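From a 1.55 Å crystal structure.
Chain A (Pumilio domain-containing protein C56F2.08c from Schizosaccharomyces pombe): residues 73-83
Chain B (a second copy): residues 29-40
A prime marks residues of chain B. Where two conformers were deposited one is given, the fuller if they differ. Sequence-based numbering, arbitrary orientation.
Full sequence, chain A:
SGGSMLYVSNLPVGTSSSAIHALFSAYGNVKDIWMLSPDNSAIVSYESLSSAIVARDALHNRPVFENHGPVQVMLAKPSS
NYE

Chain A 73-83: VMLAKPSSNYE
Chain B 29-40: NVKDIWMLSPDN

The C-terminal tail of one copy, Met74 to Glu83, lies antiparallel along the strand that begins at Val30′ of the second copy, and together the two stretches bury 820 Å². The register runs Ala76 opposite Leu36′, Lys77 opposite Met35′, Ser79 opposite Trp34′, Ser80 opposite Ile33′, Asn81 opposite Asp32′ and Tyr82 opposite Lys31′. Pro78 has no partner in this series; the tail passes it with phi/psi -52/143, its CA-to-CB bond pointing away, stays extended as far as Asn81, and bends at Tyr82 (phi/psi -123/19). On the partner, Lys31′ departs from the extended form at phi/psi -90/-43.

The backbone sets the frame. Ser80 and Ile33′ form the hydrogen-bonded antiparallel pair, CA atoms 5.3 Å apart, with Ser80 N to Ile33′ O and Ile33′ N to Ser80 O both at 2.9 Å. Asn81 and Asp32′ follow as the non-hydrogen-bonded pair, CA to CA 4.5 Å. Lys77 N donates to Met35′ O and Tyr82 N to Lys31′ O, each at 2.9 Å. Where direct bonds lapse, water fills in: water 2 gives a proton to Pro78 O (2.8 Å) and accepts from Met35′ N (2.9 Å), while water 1 likewise joins Leu75 O (2.7 Å) to Ser37′ N (2.8 Å).

Lys77 covers the most surface, 90 Å². Its CA-to-CB bond points sideways, but chi angles m, t, m, t bring the ammonium back to the partner, where NZ forms a salt bridge with Asp39′ OD1 at 2.7 Å. Asp39′ sits in a turn: the peptide before Pro38′ is cis, Asp39′ adopts positive phi (68/29), and Asp39′ N bonds to Leu36′ O at 2.7 Å.

Tyr82, at 74 Å², packs near the C-terminal end. With chi1 m and chi2 -86°, the ring lies beside Val30′ and Ile33′: CD2 is 4.1 Å from Val30′ CG1, and CE2 is 3.8 Å from Ile33′ CD1. Lys31′ O and Asp32′ N lie at the ring's edge, near its plane.

Leu36′ covers 68 Å² on the second copy. Its chi1 is m and chi2 lies between wells at 120°; CD2 packs 4.1 Å from Met74 CB and CG 3.8 Å from Ala76 CB. The small Ala76 also sits 3.9 Å, CB to CB, from Trp34′. Three residues further on, Ser79 (chi1 p) lays CB over one face of the indole (chi1 m, chi2 -102°), 3.3 Å from the centroid of the Trp34′ five-membered ring and 10° off its normal, a CH-pi contact.

Asn81 (chi1 t, chi2 -95°) spends its amide twice over: ND2 donates to Asp32′ OD2 at 2.7 Å and to Glu83 OE2 at 2.9 Å, while OD1 accepts from Glu83 N at 3.0 Å. This leaves two carboxylates close, Glu83 OE2 and Asp32′ OD1 being 4.1 Å apart, and water 5 donates to both, each at 2.6 Å. The rule to read is a backbone ladder with a charged clasp at Lys77, an aromatic one at Tyr82, and two serines and a bonding asparagine between them.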

# COMPACT_ATOMS: atom_id res chain seq x y z
N VAL A 73 -8.11 -8.09 1.72
CA VAL A 73 -8.24 -6.64 1.58
C VAL A 73 -8.09 -6.02 2.96
O VAL A 73 -8.87 -6.34 3.87
CB VAL A 73 -9.58 -6.23 0.94
CG1 VAL A 73 -9.64 -4.69 0.80
CG2 VAL A 73 -9.76 -6.92 -0.43
N MET A 74 -7.12 -5.11 3.10
CA MET A 74 -6.84 -4.45 4.37
C MET A 74 -7.00 -2.95 4.20
O MET A 74 -6.39 -2.36 3.30
CB MET A 74 -5.44 -4.80 4.87
CG MET A 74 -5.26 -6.27 5.18
SD MET A 74 -3.61 -6.91 4.80
CE MET A 74 -2.57 -5.80 5.75
N LEU A 75 -7.82 -2.36 5.04
CA LEU A 75 -8.01 -0.91 5.03
C LEU A 75 -6.94 -0.25 5.89
O LEU A 75 -6.85 -0.52 7.10
CB LEU A 75 -9.42 -0.60 5.54
CG LEU A 75 -9.76 0.85 5.84
CD1 LEU A 75 -9.63 1.70 4.59
CD2 LEU A 75 -11.18 0.89 6.39
N ALA A 76 -6.16 0.64 5.29
CA ALA A 76 -5.17 1.36 6.07
C ALA A 76 -5.87 2.38 6.96
O ALA A 76 -7.02 2.76 6.74
CB ALA A 76 -4.16 2.09 5.17
N LYS A 77 -5.16 2.82 8.00
CA LYS A 77 -5.63 3.91 8.82
C LYS A 77 -5.58 5.21 8.02
O LYS A 77 -4.88 5.30 7.01
CB LYS A 77 -4.76 4.03 10.07
CG LYS A 77 -5.13 3.05 11.19
CD LYS A 77 -4.23 3.25 12.38
CE LYS A 77 -2.88 2.55 12.16
NZ LYS A 77 -1.83 3.08 13.07
N PRO A 78 -6.35 6.22 8.42
CA PRO A 78 -6.22 7.53 7.78
C PRO A 78 -4.77 8.01 7.78
O PRO A 78 -4.01 7.77 8.72
CB PRO A 78 -7.12 8.44 8.63
CG PRO A 78 -8.10 7.51 9.29
CD PRO A 78 -7.32 6.24 9.53
N SER A 79 -4.40 8.67 6.70
CA SER A 79 -3.02 9.05 6.50
C SER A 79 -2.59 10.22 7.38
O SER A 79 -3.40 10.99 7.93
CB SER A 79 -2.82 9.41 5.04
OG SER A 79 -3.59 10.56 4.74
N SER A 80 -1.28 10.33 7.54
CA SER A 80 -0.63 11.56 7.95
C SER A 80 -0.13 12.28 6.71
O SER A 80 0.41 11.65 5.80
CB SER A 80 0.53 11.29 8.90
OG SER A 80 0.12 10.51 10.00
N ASN A 81 -0.33 13.59 6.69
CA ASN A 81 0.06 14.44 5.58
C ASN A 81 1.15 15.40 6.05
O ASN A 81 1.09 15.92 7.17
CB ASN A 81 -1.14 15.21 5.04
CG ASN A 81 -0.77 16.15 3.94
OD1 ASN A 81 -0.52 17.34 4.17
ND2 ASN A 81 -0.70 15.62 2.71
N TYR A 82 2.13 15.64 5.18
CA TYR A 82 3.31 16.44 5.50
C TYR A 82 3.49 17.62 4.56
O TYR A 82 4.60 18.16 4.44
CB TYR A 82 4.55 15.54 5.48
CG TYR A 82 4.39 14.37 6.41
CD1 TYR A 82 4.72 14.48 7.77
CD2 TYR A 82 3.91 13.15 5.95
CE1 TYR A 82 4.55 13.42 8.62
CE2 TYR A 82 3.72 12.08 6.80
CZ TYR A 82 4.06 12.22 8.14
OH TYR A 82 3.89 11.15 8.97
N GLU A 83 2.43 18.03 3.88
CA GLU A 83 2.53 19.04 2.85
C GLU A 83 2.23 20.42 3.38
O GLU A 83 2.21 20.62 4.58
CB GLU A 83 1.60 18.70 1.70
CG GLU A 83 1.94 17.41 1.01
CD GLU A 83 0.99 17.18 -0.14
OE1 GLU A 83 1.39 17.42 -1.30
OE2 GLU A 83 -0.15 16.79 0.13
OXT GLU A 83 2.02 21.34 2.58
N ASN B 29 10.92 14.02 -0.74
CA ASN B 29 9.89 14.75 -0.00
C ASN B 29 8.69 13.83 0.19
O ASN B 29 7.95 13.54 -0.76
CB ASN B 29 9.48 16.01 -0.76
CG ASN B 29 8.37 16.80 -0.04
OD1 ASN B 29 8.08 16.58 1.13
ND2 ASN B 29 7.75 17.72 -0.77
N VAL B 30 8.49 13.38 1.43
CA VAL B 30 7.35 12.52 1.77
C VAL B 30 6.09 13.36 1.89
O VAL B 30 6.01 14.26 2.74
CB VAL B 30 7.61 11.77 3.08
CG1 VAL B 30 6.35 11.01 3.50
CG2 VAL B 30 8.81 10.83 2.90
N LYS B 31 5.09 13.05 1.07
CA LYS B 31 3.85 13.82 1.11
C LYS B 31 2.84 13.22 2.08
O LYS B 31 2.17 13.96 2.80
CB LYS B 31 3.21 13.89 -0.28
CG LYS B 31 4.00 14.70 -1.32
CD LYS B 31 3.28 14.81 -2.67
CE LYS B 31 2.96 13.45 -3.29
NZ LYS B 31 2.27 13.62 -4.63
N ASP B 32 2.69 11.90 2.09
CA ASP B 32 1.66 11.24 2.88
C ASP B 32 2.17 9.87 3.29
O ASP B 32 2.96 9.26 2.57
CB ASP B 32 0.34 11.03 2.10
CG ASP B 32 -0.29 12.34 1.64
OD1 ASP B 32 -0.09 12.72 0.46
OD2 ASP B 32 -0.97 12.98 2.47
N ILE B 33 1.71 9.40 4.45
CA ILE B 33 1.98 8.04 4.91
C ILE B 33 0.67 7.44 5.39
O ILE B 33 -0.04 8.06 6.20
CB ILE B 33 3.03 8.02 6.05
CG1 ILE B 33 4.38 8.49 5.52
CG2 ILE B 33 3.15 6.61 6.66
CD1 ILE B 33 5.43 8.74 6.62
N TRP B 34 0.36 6.22 4.94
CA TRP B 34 -0.76 5.45 5.48
C TRP B 34 -0.20 4.22 6.20
O TRP B 34 0.50 3.42 5.58
CB TRP B 34 -1.71 4.98 4.38
CG TRP B 34 -2.53 6.01 3.68
CD1 TRP B 34 -3.87 6.30 3.88
CD2 TRP B 34 -2.10 6.83 2.59
NE1 TRP B 34 -4.27 7.27 2.98
CE2 TRP B 34 -3.21 7.62 2.19
CE3 TRP B 34 -0.88 6.99 1.93
CZ2 TRP B 34 -3.12 8.55 1.16
CZ3 TRP B 34 -0.79 7.91 0.88
CH2 TRP B 34 -1.92 8.68 0.52
N MET B 35 -0.46 4.10 7.49
CA MET B 35 -0.07 2.90 8.22
C MET B 35 -1.15 1.83 8.14
O MET B 35 -2.35 2.13 8.11
CB MET B 35 0.20 3.20 9.70
CG MET B 35 1.22 4.30 9.97
SD MET B 35 2.85 3.94 9.33
CE MET B 35 3.25 2.39 10.14
N LEU B 36 -0.73 0.57 8.09
CA LEU B 36 -1.64 -0.57 8.12
C LEU B 36 -1.49 -1.28 9.45
O LEU B 36 -0.37 -1.54 9.90
CB LEU B 36 -1.35 -1.52 6.95
CG LEU B 36 -1.79 -0.84 5.64
CD1 LEU B 36 -0.62 -0.68 4.69
CD2 LEU B 36 -2.93 -1.57 4.98
N SER B 37 -2.62 -1.58 10.09
CA SER B 37 -2.59 -2.25 11.39
C SER B 37 -1.92 -3.61 11.27
O SER B 37 -2.13 -4.32 10.28
CB SER B 37 -4.00 -2.41 11.94
OG SER B 37 -3.97 -2.99 13.25
N PRO B 38 -1.11 -4.04 12.27
CA PRO B 38 -0.74 -3.37 13.52
C PRO B 38 0.55 -2.59 13.41
O PRO B 38 1.47 -2.75 14.22
CB PRO B 38 -0.57 -4.54 14.49
CG PRO B 38 0.01 -5.61 13.62
CD PRO B 38 -0.62 -5.43 12.25
N ASP B 39 0.62 -1.74 12.38
CA ASP B 39 1.73 -0.83 12.13
C ASP B 39 3.01 -1.57 11.75
O ASP B 39 4.11 -1.08 12.01
CB ASP B 39 1.97 0.09 13.33
CG ASP B 39 1.05 1.29 13.34
OD1 ASP B 39 0.10 1.32 12.52
OD2 ASP B 39 1.27 2.20 14.17
N ASN B 40 2.87 -2.74 11.12
CA ASN B 40 4.02 -3.45 10.56
C ASN B 40 4.11 -3.30 9.05
O ASN B 40 4.92 -3.98 8.41
CB ASN B 40 4.00 -4.93 10.93
CG ASN B 40 2.72 -5.63 10.52
OD1 ASN B 40 1.82 -5.02 9.95
ND2 ASN B 40 2.64 -6.92 10.80
O HOH W 1 -5.11 -1.60 8.81
O HOH W 2 -1.84 6.08 9.11
O HOH W 3 0.35 7.74 9.23
O HOH W 4 5.62 17.58 1.74
O HOH W 5 -0.99 14.66 -1.10